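Local coordinates for immunity 23 family protein (Burkholderia dolosa AU0158, PDB 5FFP) that probably protects its own cell by binding and neutralising a cognate toxin of contact-dependent growth inhibition (CDI), at residues Ile11-Val16 / Arg149-Lys154; Ser40-Leu45 / Ser106-Tyr111; Ala65-Ile70 / Tyr76-Asn81; Phe113-Asp118 / Lys122-Phe127. All coordinates share one frame; numbering follows the deposited sequence.

Contact 1: Ile11-Val16 / Arg149-Lys154; sequences IWCDAV and RDVLAK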
loop_
_atom_site.group_PDB
_atom_site.type_symbol
_atom_site.label_atom_id
_atom_site.label_comp_id
_atom_site.label_asym_id
_atom_site.label_seq_id
_atom_site.Cartn_x
_atom_site.Cartn_y
_atom_site.Cartn_z
ATOM N N ILE A 11 14.083 20.727 12.315
ATOM C CA ILE A 11 12.710 21.053 11.970
ATOM C C ILE A 11 12.474 22.455 12.391
ATOM O O ILE A 11 12.754 22.817 13.545
ATOM C CB ILE A 11 11.708 20.147 12.712
ATOM C CG1 ILE A 11 12.044 18.675 12.409
ATOM C CG2 ILE A 11 10.275 20.422 12.239
ATOM C CD1 ILE A 11 11.176 17.695 13.130
ATOM N N TRP A 12 11.936 23.245 11.472
ATOM C CA TRP A 12 11.555 24.590 11.722
ATOM C C TRP A 12 10.026 24.667 11.587
ATOM O O TRP A 12 9.489 24.339 10.497
ATOM C CB TRP A 12 12.201 25.449 10.635
ATOM C CG TRP A 12 12.330 26.910 10.932
ATOM C CD1 TRP A 12 12.126 27.526 12.111
ATOM C CD2 TRP A 12 12.828 27.904 10.044
ATOM N NE1 TRP A 12 12.393 28.867 11.992
ATOM C CE2 TRP A 12 12.824 29.114 10.724
ATOM C CE3 TRP A 12 13.221 27.892 8.703
ATOM C CZ2 TRP A 12 13.203 30.309 10.126
ATOM C CZ3 TRP A 12 13.573 29.104 8.092
ATOM C CH2 TRP A 12 13.567 30.276 8.803
ATOM N N CYS A 13 9.317 25.103 12.635
ATOM C CA CYS A 13 7.870 25.327 12.502
ATOM C C CYS A 13 7.265 26.484 13.342
ATOM O O CYS A 13 7.810 26.888 14.395
ATOM C CB CYS A 13 7.120 24.006 12.728
ATOM S SG CYS A 13 7.390 23.213 14.320
ATOM N N ASP A 14 6.205 27.104 12.802
ATOM C CA ASP A 14 5.482 28.138 13.500
ATOM C C ASP A 14 4.051 28.246 12.967
ATOM O O ASP A 14 3.827 28.225 11.775
ATOM C CB ASP A 14 6.159 29.502 13.293
ATOM C CG ASP A 14 7.286 29.772 14.263
ATOM O OD1 ASP A 14 7.044 29.816 15.490
ATOM O OD2 ASP A 14 8.437 29.915 13.787
ATOM N N ALA A 15 3.122 28.454 13.873
ATOM C CA ALA A 15 1.789 28.918 13.594
ATOM C C ALA A 15 1.785 30.338 13.021
ATOM O O ALA A 15 2.634 31.180 13.377
ATOM C CB ALA A 15 0.984 28.938 14.901
ATOM N N VAL A 16 0.797 30.624 12.168
ATOM C CA VAL A 16 0.550 31.981 11.779
ATOM C C VAL A 16 -0.715 32.423 12.469
ATOM O O VAL A 16 -1.817 31.903 12.181
ATOM C CB VAL A 16 0.387 32.111 10.285
ATOM C CG1 VAL A 16 0.117 33.569 9.949
ATOM C CG2 VAL A 16 1.609 31.587 9.523
ATOM N N ARG A 149 11.508 14.209 18.799
ATOM C CA ARG A 149 11.078 14.115 20.184
ATOM C C ARG A 149 11.188 15.477 20.883
ATOM O O ARG A 149 10.353 15.830 21.723
ATOM C CB ARG A 149 11.887 13.039 20.912
ATOM C CG ARG A 149 11.136 12.385 22.066
ATOM C CD ARG A 149 11.854 11.157 22.616
ATOM N NE ARG A 149 11.604 9.914 21.865
ATOM C CZ ARG A 149 12.442 9.302 21.009
ATOM N NH1 ARG A 149 12.061 8.152 20.432
ATOM N NH2 ARG A 149 13.652 9.819 20.714
ATOM N N ASP A 150 12.214 16.242 20.506
ATOM C CA ASP A 150 12.424 17.587 21.031
ATOM C C ASP A 150 11.291 18.505 20.572
ATOM O O ASP A 150 10.717 19.253 21.372
ATOM C CB ASP A 150 13.783 18.116 20.543
ATOM C CG ASP A 150 14.245 19.373 21.268
ATOM O OD1 ASP A 150 13.816 19.637 22.425
ATOM O OD2 ASP A 150 15.086 20.099 20.669
ATOM N N VAL A 151 10.967 18.461 19.283
ATOM C CA VAL A 151 9.848 19.265 18.788
ATOM C C VAL A 151 8.543 18.977 19.550
ATOM O O VAL A 151 7.794 19.880 19.866
ATOM C CB VAL A 151 9.635 19.073 17.287
ATOM C CG1 VAL A 151 8.390 19.814 16.844
ATOM C CG2 VAL A 151 10.816 19.620 16.519
ATOM N N LEU A 152 8.297 17.717 19.870
ATOM C CA LEU A 152 7.078 17.343 20.610
ATOM C C LEU A 152 7.104 17.802 22.053
ATOM O O LEU A 152 6.075 18.179 22.602
ATOM C CB LEU A 152 6.860 15.836 20.564
ATOM C CG LEU A 152 6.671 15.301 19.147
ATOM C CD1 LEU A 152 6.774 13.774 19.136
ATOM C CD2 LEU A 152 5.359 15.790 18.565
ATOM N N ALA A 153 8.282 17.753 22.668
ATOM C CA ALA A 153 8.443 18.224 24.043
ATOM C C ALA A 153 8.192 19.728 24.166
ATOM O O ALA A 153 7.591 20.163 25.138
ATOM C CB ALA A 153 9.835 17.883 24.566
ATOM N N LYS A 154 8.654 20.507 23.187
ATOM C CA LYS A 154 8.640 21.972 23.291
ATOM C C LYS A 154 7.303 22.652 22.942
ATOM O O LYS A 154 7.135 23.851 23.170
ATOM C CB LYS A 154 9.755 22.577 22.419
ATOM C CG LYS A 154 11.159 22.368 22.973
ATOM C CD LYS A 154 12.243 22.659 21.943
ATOM C CE LYS A 154 11.999 23.959 21.133
ATOM N NZ LYS A 154 13.060 24.330 20.140
#
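I11 and V151 form the main apolar contact, with C13 as a second, looser partner of the same valine. Of the two V151 methyls, CG2 does most of the work. It stands 3.9 Å from I11 CD1, and it is just as near to I11 CB, so it rests against both ends of the isoleucine arm instead of meeting one tip. That arm is extended, with CD1 anti to CA (chi2 177°), and the two side chains meet at about a right angle. V151 CG1 serves the neighbouring position: with chi1 at 175° it lies anti to the backbone N, and C13 SG approaches it at 4.4 Å, the long end of van der Waals contact. I11 and C13 are two residues apart on the strand and point to the same side, which is how one valine can meet both.

No hydrogen bond or salt bridge crosses between the segments, and the joint buries 111 Å² in all. Backbone polar groups are paired within the helix and, for the strand, by its neighbours in the sheet. The helix has bonds such as A153 N to R149 O at 3.0 Å, while the strand bonds to S3 and M1 on one side and to G30 and C28 on the other. V147, V148 and L49 extend the apolar layer. The geometry is that of a helix laid on the face of an antiparallel sheet.

Contact 2: Ser40-Leu45 / Ser106-Tyr111; sequences SSNSTL and SDEGYY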
loop_
_atom_site.group_PDB
_atom_site.type_symbol
_atom_site.label_atom_id
_atom_site.label_comp_id
_atom_site.label_asym_id
_atom_site.label_seq_id
_atom_site.Cartn_x
_atom_site.Cartn_y
_atom_site.Cartn_z
ATOM N N SER A 40 6.654 23.845 3.763
ATOM C CA SER A 40 5.283 24.006 3.341
ATOM C C SER A 40 4.660 25.033 4.225
ATOM O O SER A 40 4.897 25.028 5.419
ATOM C CB SER A 40 4.506 22.687 3.554
ATOM O OG SER A 40 3.139 22.932 3.520
ATOM N N SER A 41 3.842 25.902 3.637
ATOM C CA SER A 41 3.071 26.819 4.413
ATOM C C SER A 41 1.625 26.339 4.511
ATOM O O SER A 41 0.714 27.157 4.562
ATOM C CB SER A 41 3.109 28.193 3.773
ATOM O OG SER A 41 2.535 28.154 2.474
ATOM N N ASN A 42 1.450 25.028 4.559
ATOM C CA ASN A 42 0.159 24.357 4.466
ATOM C C ASN A 42 -0.077 23.438 5.640
ATOM O O ASN A 42 -0.954 22.575 5.573
ATOM C CB ASN A 42 0.078 23.442 3.228
ATOM C CG ASN A 42 0.048 24.209 1.934
ATOM O OD1 ASN A 42 -0.361 25.371 1.903
ATOM N ND2 ASN A 42 0.452 23.570 0.852
ATOM N N SER A 43 0.674 23.613 6.722
ATOM C CA SER A 43 0.626 22.654 7.809
ATOM C C SER A 43 -0.352 23.058 8.869
ATOM O O SER A 43 -0.534 24.239 9.081
ATOM C CB SER A 43 1.995 22.529 8.429
ATOM O OG SER A 43 1.946 21.940 9.737
ATOM N N THR A 44 -0.984 22.064 9.521
ATOM C CA THR A 44 -1.685 22.231 10.781
ATOM C C THR A 44 -0.848 21.458 11.769
ATOM O O THR A 44 -0.763 20.222 11.721
ATOM C CB THR A 44 -3.132 21.659 10.774
ATOM O OG1 THR A 44 -3.933 22.328 9.795
ATOM C CG2 THR A 44 -3.796 21.852 12.152
ATOM N N LEU A 45 -0.197 22.180 12.658
ATOM C CA LEU A 45 0.932 21.633 13.368
ATOM C C LEU A 45 0.519 20.568 14.356
ATOM O O LEU A 45 1.265 19.611 14.573
ATOM C CB LEU A 45 1.722 22.722 14.082
ATOM C CG LEU A 45 2.089 23.954 13.271
ATOM C CD1 LEU A 45 2.814 24.905 14.191
ATOM C CD2 LEU A 45 2.963 23.628 12.076
ATOM N N SER A 106 4.809 15.511 2.638
ATOM C CA SER A 106 4.274 14.477 1.719
ATOM C C SER A 106 3.200 14.969 0.778
ATOM O O SER A 106 3.158 14.588 -0.392
ATOM C CB SER A 106 3.576 13.375 2.523
ATOM O OG SER A 106 4.459 12.686 3.373
ATOM N N ASP A 107 2.285 15.765 1.319
ATOM C CA ASP A 107 1.129 16.170 0.566
ATOM C C ASP A 107 1.502 17.145 -0.540
ATOM O O ASP A 107 0.813 17.241 -1.551
ATOM C CB ASP A 107 0.033 16.713 1.505
ATOM C CG ASP A 107 -0.811 15.563 2.163
ATOM O OD1 ASP A 107 -0.400 14.385 2.069
ATOM O OD2 ASP A 107 -1.876 15.848 2.769
ATOM N N GLU A 108 2.599 17.865 -0.354
ATOM C CA GLU A 108 3.163 18.673 -1.427
ATOM C C GLU A 108 3.980 17.833 -2.408
ATOM O O GLU A 108 4.151 18.214 -3.558
ATOM C CB GLU A 108 4.068 19.754 -0.861
ATOM C CG GLU A 108 3.321 20.952 -0.347
ATOM C CD GLU A 108 4.259 22.112 -0.160
ATOM O OE1 GLU A 108 5.461 21.839 0.076
ATOM O OE2 GLU A 108 3.795 23.277 -0.247
ATOM N N GLY A 109 4.531 16.722 -1.942
ATOM C CA GLY A 109 5.323 15.860 -2.804
ATOM C C GLY A 109 6.761 15.690 -2.405
ATOM O O GLY A 109 7.585 15.286 -3.228
ATOM N N TYR A 110 7.082 16.002 -1.157
ATOM C CA TYR A 110 8.424 15.768 -0.653
ATOM C C TYR A 110 8.374 14.463 0.071
ATOM O O TYR A 110 7.656 14.305 1.049
ATOM C CB TYR A 110 8.882 16.888 0.258
ATOM C CG TYR A 110 9.077 18.234 -0.441
ATOM C CD1 TYR A 110 10.232 18.504 -1.168
ATOM C CD2 TYR A 110 8.129 19.262 -0.322
ATOM C CE1 TYR A 110 10.427 19.738 -1.779
ATOM C CE2 TYR A 110 8.315 20.509 -0.929
ATOM C CZ TYR A 110 9.456 20.741 -1.658
ATOM O OH TYR A 110 9.652 21.963 -2.275
ATOM N N TYR A 111 9.134 13.504 -0.435
ATOM C CA TYR A 111 9.203 12.185 0.163
ATOM C C TYR A 111 10.566 12.049 0.785
ATOM O O TYR A 111 11.583 12.200 0.111
ATOM C CB TYR A 111 8.918 11.123 -0.893
ATOM C CG TYR A 111 7.441 11.144 -1.284
ATOM C CD1 TYR A 111 6.481 10.593 -0.444
ATOM C CD2 TYR A 111 7.011 11.774 -2.447
ATOM C CE1 TYR A 111 5.136 10.652 -0.759
ATOM C CE2 TYR A 111 5.659 11.824 -2.774
ATOM C CZ TYR A 111 4.727 11.259 -1.924
ATOM O OH TYR A 111 3.375 11.288 -2.225
#
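The carboxylate of E108 packs against buried S40, while the side chain of exposed N42 crosses it farther out. On the packed side, the carboxylate lies against the serine methylene: E108 OE1 is 3.7 Å from S40 CB, and E108 CD is 3.8 Å from the same atom. OE1 also lies at the edge of the Y110 ring, in its plane, 3.3 Å from Y110 CE2. The serine hydroxyl is engaged within its own segment. With chi1 at 163°, S40 OG swings anti to the backbone N and accepts from N42 N at 2.9 Å, an ST turn with a rather bent N-H...O angle of 134°. It helps shape the corner that the chain turns at S41.

The outer side is looser. There the side chain of N42 passes across the glutamate at about a right angle, the amide and carboxylate planes standing 89° apart. Behind E108 the helix closes in a Schellman motif, with G109 at positive phi as its C-prime residue, and the chain enters the strand that carries Y111, whose OH bonds to G90 O of the second subunit.

With 110 Å² buried, the packing of E108 on S40 is van der Waals in kind, and the in-plane position of OE1 at the rim of the tyrosine ring is consistent with a weak electrostatic attraction.

Contact 3: Ala65-Ile70 / Tyr76-Asn81; sequences AELFHI and YRELCN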
loop_
_atom_site.group_PDB
_atom_site.type_symbol
_atom_site.label_atom_id
_atom_site.label_comp_id
_atom_site.label_asym_id
_atom_site.label_seq_id
_atom_site.Cartn_x
_atom_site.Cartn_y
_atom_site.Cartn_z
ATOM N N ALA A 65 20.973 -1.981 4.728
ATOM C CA ALA A 65 22.366 -1.869 4.327
ATOM C C ALA A 65 22.495 -1.508 2.862
ATOM O O ALA A 65 23.359 -0.722 2.478
ATOM C CB ALA A 65 23.090 -3.172 4.617
ATOM N N GLU A 66 21.622 -2.067 2.042
ATOM C CA GLU A 66 21.690 -1.826 0.616
ATOM C C GLU A 66 21.434 -0.349 0.350
ATOM O O GLU A 66 22.265 0.341 -0.252
ATOM C CB GLU A 66 20.665 -2.697 -0.117
ATOM C CG GLU A 66 20.897 -2.810 -1.620
ATOM C CD GLU A 66 19.622 -2.652 -2.444
ATOM O OE1 GLU A 66 18.506 -2.541 -1.869
ATOM O OE2 GLU A 66 19.741 -2.615 -3.687
ATOM N N LEU A 67 20.302 0.134 0.861
ATOM C CA LEU A 67 19.824 1.492 0.591
ATOM C C LEU A 67 20.780 2.534 1.139
ATOM O O LEU A 67 20.901 3.633 0.577
ATOM C CB LEU A 67 18.440 1.706 1.211
ATOM C CG LEU A 67 17.303 0.862 0.622
ATOM C CD1 LEU A 67 16.059 0.933 1.502
ATOM C CD2 LEU A 67 17.001 1.311 -0.804
ATOM N N PHE A 68 21.424 2.201 2.257
ATOM C CA PHE A 68 22.454 3.069 2.821
ATOM C C PHE A 68 23.601 3.265 1.840
ATOM O O PHE A 68 24.038 4.392 1.620
ATOM C CB PHE A 68 22.993 2.514 4.143
ATOM C CG PHE A 68 23.693 3.542 4.965
ATOM C CD1 PHE A 68 24.999 3.902 4.674
ATOM C CD2 PHE A 68 23.037 4.188 5.999
ATOM C CE1 PHE A 68 25.649 4.873 5.407
ATOM C CE2 PHE A 68 23.674 5.165 6.739
ATOM C CZ PHE A 68 24.988 5.506 6.441
ATOM N N HIS A 69 24.062 2.172 1.238
ATOM C CA HIS A 69 25.306 2.185 0.466
ATOM C C HIS A 69 25.163 2.455 -1.029
ATOM O O HIS A 69 26.163 2.720 -1.696
ATOM C CB HIS A 69 26.089 0.884 0.697
ATOM C CG HIS A 69 26.722 0.818 2.052
ATOM N ND1 HIS A 69 26.283 -0.030 3.044
ATOM C CD2 HIS A 69 27.728 1.545 2.596
ATOM C CE1 HIS A 69 27.007 0.156 4.133
ATOM N NE2 HIS A 69 27.890 1.108 3.888
ATOM N N ILE A 70 23.947 2.411 -1.562
ATOM C CA ILE A 70 23.762 2.660 -2.991
ATOM C C ILE A 70 23.598 4.161 -3.218
ATOM O O ILE A 70 23.743 4.946 -2.297
ATOM C CB ILE A 70 22.601 1.827 -3.586
ATOM C CG1 ILE A 70 21.253 2.257 -3.004
ATOM C CG2 ILE A 70 22.839 0.337 -3.349
ATOM C CD1 ILE A 70 20.088 1.477 -3.567
ATOM N N TYR A 76 16.186 6.373 -3.569
ATOM C CA TYR A 76 14.913 7.094 -3.614
ATOM C C TYR A 76 13.888 6.440 -4.548
ATOM O O TYR A 76 12.701 6.432 -4.250
ATOM C CB TYR A 76 15.147 8.537 -4.045
ATOM C CG TYR A 76 13.898 9.394 -4.090
ATOM C CD1 TYR A 76 13.304 9.848 -2.924
ATOM C CD2 TYR A 76 13.328 9.760 -5.300
ATOM C CE1 TYR A 76 12.170 10.642 -2.960
ATOM C CE2 TYR A 76 12.196 10.546 -5.351
ATOM C CZ TYR A 76 11.615 10.978 -4.181
ATOM O OH TYR A 76 10.490 11.772 -4.223
ATOM N N ARG A 77 14.355 5.900 -5.668
ATOM C CA ARG A 77 13.488 5.193 -6.608
ATOM C C ARG A 77 12.994 3.895 -6.007
ATOM O O ARG A 77 11.832 3.553 -6.140
ATOM C CB ARG A 77 14.234 4.884 -7.903
ATOM C CG ARG A 77 13.353 4.282 -8.988
ATOM C CD ARG A 77 13.973 4.438 -10.374
ATOM N NE ARG A 77 15.288 3.794 -10.460
ATOM C CZ ARG A 77 16.467 4.418 -10.532
ATOM N NH1 ARG A 77 16.546 5.748 -10.535
ATOM N NH2 ARG A 77 17.584 3.701 -10.604
ATOM N N GLU A 78 13.889 3.165 -5.355
ATOM C CA GLU A 78 13.525 1.918 -4.696
ATOM C C GLU A 78 12.558 2.163 -3.519
ATOM O O GLU A 78 11.683 1.350 -3.242
ATOM C CB GLU A 78 14.797 1.183 -4.242
ATOM C CG GLU A 78 14.603 -0.061 -3.374
ATOM C CD GLU A 78 13.598 -1.053 -3.939
ATOM O OE1 GLU A 78 13.538 -1.222 -5.180
ATOM O OE2 GLU A 78 12.853 -1.669 -3.132
ATOM N N LEU A 79 12.717 3.281 -2.822
ATOM C CA LEU A 79 11.890 3.560 -1.650
ATOM C C LEU A 79 10.488 4.000 -2.059
ATOM O O LEU A 79 9.497 3.682 -1.390
ATOM C CB LEU A 79 12.562 4.626 -0.797
ATOM C CG LEU A 79 13.746 4.082 0.006
ATOM C CD1 LEU A 79 14.708 5.206 0.367
ATOM C CD2 LEU A 79 13.245 3.364 1.250
ATOM N N CYS A 80 10.438 4.752 -3.162
ATOM C CA CYS A 80 9.197 5.138 -3.817
ATOM C C CYS A 80 8.514 3.925 -4.474
ATOM O O CYS A 80 7.295 3.890 -4.592
ATOM C CB CYS A 80 9.476 6.233 -4.852
ATOM S SG CYS A 80 10.029 7.799 -4.125
ATOM N N ASN A 81 9.300 2.948 -4.921
ATOM C CA ASN A 81 8.757 1.663 -5.351
ATOM C C ASN A 81 8.055 0.929 -4.230
ATOM O O ASN A 81 6.989 0.378 -4.436
ATOM C CB ASN A 81 9.843 0.745 -5.899
ATOM C CG ASN A 81 9.832 0.672 -7.398
ATOM O OD1 ASN A 81 9.427 -0.340 -7.977
ATOM N ND2 ASN A 81 10.242 1.758 -8.046
#
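The carbonyl oxygen of A65 is gripped twice by H69, whose backbone N lies 3.2 Å from A65 O and whose ring ND1 lies 3.1 Å from it, the two donors arriving from opposite faces of the carbonyl plane. This folds the imidazole back along its own helix. N81 does the same on the partner helix: N81 N and, at 3.1 Å, N81 ND2 both reach R77 O. The amide donor stands above that carbonyl plane, 43° out of it.

Between the helices the contact is apolar and centres on L67, whose two methyls take separate partners. L67 CD1 meets L79 CD2 at 3.7 Å, while L67 CD2 rests 3.8 Å from E78 CG, crossing the glutamate at about a right angle. E78 can offer its methylene because CG is anti to the backbone N (chi1 173°) and the chain then bends at chi2 (50°). Its carboxylate forms a salt bridge with R82, which probably offsets the like charge of E66, 5.9 Å away between E66 OE1 and E78 OE2.

L67 also touches A75 and V115, and L79 touches F113, so the leucines pack down onto strand 110-117. Farther along, the F68 ring takes part in a cation-pi contact with K122 and H69 meets Y117 edge-to-face, setting helix 65-69 against the hairpin 110-127, while Y76 and L79 bring helix 72-83 onto F113.

Contact 4: Phe113-Asp118 / Lys122-Phe127; sequences FLVEYD and KLIYGF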
loop_
_atom_site.group_PDB
_atom_site.type_symbol
_atom_site.label_atom_id
_atom_site.label_comp_id
_atom_site.label_asym_id
_atom_site.label_seq_id
_atom_site.Cartn_x
_atom_site.Cartn_y
_atom_site.Cartn_z
ATOM N N PHE A 113 13.011 9.902 3.493
ATOM C CA PHE A 113 13.119 8.579 4.061
ATOM C C PHE A 113 14.288 8.507 5.025
ATOM O O PHE A 113 15.290 9.185 4.830
ATOM C CB PHE A 113 13.294 7.539 2.951
ATOM C CG PHE A 113 12.163 7.502 1.940
ATOM C CD1 PHE A 113 11.001 6.769 2.185
ATOM C CD2 PHE A 113 12.289 8.153 0.722
ATOM C CE1 PHE A 113 9.972 6.718 1.257
ATOM C CE2 PHE A 113 11.276 8.104 -0.221
ATOM C CZ PHE A 113 10.112 7.381 0.044
ATOM N N LEU A 114 14.149 7.684 6.061
ATOM C CA LEU A 114 15.222 7.402 6.986
ATOM C C LEU A 114 15.757 5.978 6.746
ATOM O O LEU A 114 14.985 5.008 6.763
ATOM C CB LEU A 114 14.705 7.510 8.408
ATOM C CG LEU A 114 15.749 7.579 9.529
ATOM C CD1 LEU A 114 16.645 8.792 9.374
ATOM C CD2 LEU A 114 15.068 7.610 10.889
ATOM N N VAL A 115 17.069 5.855 6.533
ATOM C CA VAL A 115 17.745 4.550 6.482
ATOM C C VAL A 115 18.896 4.554 7.490
ATOM O O VAL A 115 19.743 5.454 7.478
ATOM C CB VAL A 115 18.339 4.282 5.080
ATOM C CG1 VAL A 115 19.162 2.999 5.070
ATOM C CG2 VAL A 115 17.254 4.222 4.015
ATOM N N GLU A 116 18.943 3.541 8.351
ATOM C CA GLU A 116 19.982 3.451 9.362
ATOM C C GLU A 116 21.006 2.385 8.953
ATOM O O GLU A 116 20.674 1.458 8.218
ATOM C CB GLU A 116 19.378 3.101 10.727
ATOM C CG GLU A 116 18.433 4.154 11.290
ATOM C CD GLU A 116 17.814 3.706 12.620
ATOM O OE1 GLU A 116 17.973 2.518 12.972
ATOM O OE2 GLU A 116 17.198 4.521 13.332
ATOM N N TYR A 117 22.256 2.556 9.397
ATOM C CA TYR A 117 23.271 1.540 9.255
ATOM C C TYR A 117 24.185 1.570 10.462
ATOM O O TYR A 117 24.855 2.569 10.714
ATOM C CB TYR A 117 24.104 1.712 7.978
ATOM C CG TYR A 117 25.176 0.637 7.831
ATOM C CD1 TYR A 117 24.853 -0.620 7.339
ATOM C CD2 TYR A 117 26.500 0.876 8.203
ATOM C CE1 TYR A 117 25.815 -1.613 7.213
ATOM C CE2 TYR A 117 27.475 -0.109 8.084
ATOM C CZ TYR A 117 27.125 -1.351 7.583
ATOM O OH TYR A 117 28.057 -2.338 7.438
ATOM N N ASP A 118 24.209 0.469 11.196
ATOM C CA ASP A 118 25.065 0.356 12.343
ATOM C C ASP A 118 24.816 1.564 13.268
ATOM O O ASP A 118 23.780 1.599 13.938
ATOM C CB ASP A 118 26.527 0.195 11.871
ATOM C CG ASP A 118 27.424 -0.375 12.944
ATOM O OD1 ASP A 118 28.565 0.113 13.096
ATOM O OD2 ASP A 118 26.985 -1.324 13.632
ATOM N N LYS A 122 20.857 7.906 7.244
ATOM C CA LYS A 122 20.703 8.772 6.088
ATOM C C LYS A 122 19.256 9.225 5.942
ATOM O O LYS A 122 18.343 8.408 5.974
ATOM C CB LYS A 122 21.090 8.028 4.822
ATOM C CG LYS A 122 22.567 8.001 4.574
ATOM C CD LYS A 122 22.877 7.246 3.308
ATOM C CE LYS A 122 24.370 7.284 3.067
ATOM N NZ LYS A 122 24.790 6.500 1.874
ATOM N N LEU A 123 19.057 10.524 5.792
ATOM C CA LEU A 123 17.826 11.032 5.229
ATOM C C LEU A 123 18.012 11.049 3.739
ATOM O O LEU A 123 18.994 11.590 3.237
ATOM C CB LEU A 123 17.529 12.439 5.693
ATOM C CG LEU A 123 16.971 12.590 7.094
ATOM C CD1 LEU A 123 16.805 14.068 7.380
ATOM C CD2 LEU A 123 15.642 11.861 7.210
ATOM N N ILE A 124 17.066 10.448 3.035
ATOM C CA ILE A 124 17.104 10.389 1.587
ATOM C C ILE A 124 15.805 11.029 1.124
ATOM O O ILE A 124 14.729 10.562 1.465
ATOM C CB ILE A 124 17.205 8.918 1.105
ATOM C CG1 ILE A 124 18.409 8.245 1.782
ATOM C CG2 ILE A 124 17.268 8.835 -0.429
ATOM C CD1 ILE A 124 18.798 6.884 1.229
ATOM N N TYR A 125 15.918 12.083 0.337
ATOM C CA TYR A 125 14.796 12.930 -0.000
ATOM C C TYR A 125 14.817 13.257 -1.477
ATOM O O TYR A 125 15.867 13.229 -2.140
ATOM C CB TYR A 125 14.891 14.231 0.783
ATOM C CG TYR A 125 16.170 15.014 0.494
ATOM C CD1 TYR A 125 16.229 15.910 -0.577
ATOM C CD2 TYR A 125 17.313 14.857 1.286
ATOM C CE1 TYR A 125 17.379 16.605 -0.858
ATOM C CE2 TYR A 125 18.473 15.569 1.007
ATOM C CZ TYR A 125 18.501 16.424 -0.074
ATOM O OH TYR A 125 19.623 17.146 -0.388
ATOM N N GLY A 126 13.642 13.566 -1.989
ATOM C CA GLY A 126 13.477 14.082 -3.344
ATOM C C GLY A 126 12.053 14.587 -3.496
ATOM O O GLY A 126 11.262 14.520 -2.562
ATOM N N PHE A 127 11.731 15.094 -4.673
ATOM C CA PHE A 127 10.400 15.610 -4.957
ATOM C C PHE A 127 9.721 14.692 -5.977
ATOM O O PHE A 127 10.221 14.530 -7.084
ATOM C CB PHE A 127 10.502 17.041 -5.495
ATOM C CG PHE A 127 9.169 17.660 -5.843
ATOM C CD1 PHE A 127 8.265 17.995 -4.847
ATOM C CD2 PHE A 127 8.823 17.916 -7.167
ATOM C CE1 PHE A 127 7.043 18.568 -5.167
ATOM C CE2 PHE A 127 7.605 18.488 -7.494
ATOM C CZ PHE A 127 6.714 18.817 -6.494
#
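Four backbone hydrogen bonds join F113-V115 to K122-I124 in two reciprocal pairs. V115 N donates to K122 O at 2.9 Å with a nearly straight N-H...O angle of 168°, and K122 N returns to V115 O at 2.7 Å. The second pair runs from F113 N to I124 O at 2.7 Å and from I124 N to F113 O at 2.8 Å. Between them sits L114 opposite L123, a non-hydrogen-bonded pair where CA-H groups face carbonyls: L123 CA is 3.2 Å from F113 O, and L114 CA is 3.4 Å from K122 O.

The alternation is that of antiparallel strands (149° apart in direction), and their short link makes a beta hairpin. Strand 110-117 is an outer strand of its sheet within this chain, bonded beyond to H98, V62 and D64; strand 120-127 is central, bonded to V137 and G135.

Side chains divide between the two faces. L114 and L123 share one, where L114 CD1 meets L123 CD2 at 3.9 Å and F144 of helix 143-154 packs over both. The leucine of strand 113-117 has CG anti to its N (chi1 -166°), which carries CD1 across toward its neighbour. The other face holds F113, V115, K122 and I124; V115 CG2 and I124 CD1 meet diagonally at 4.2 Å, A75 touches I124, and the extended K122 chain leads to a salt bridge with E136.

Overall arrangement
Contacts 3 and 4 form one packed unit, their centres 8 Å apart, with helices 65-69 and 72-83 laid on the hairpin. Contact 2 joins this unit to the four-stranded sheet. Its Y111 N lies 3.2 Å from G126 O of contact 4, a probable hydrogen bond. Packing alone brings Y111 O to 3.5 Å from Y76 CE1 of contact 3. At its other end L45 CD1 packs 3.6 Å from A15 N of contact 1. Contacts 1 and 3 lie on opposite sides of the chain's centre, 29 Å apart between centres and about 17 Å between nearest atoms. Helix 143-154 nevertheless serves both sheets, through V151 in contact 1 and through F144 beside contact 4.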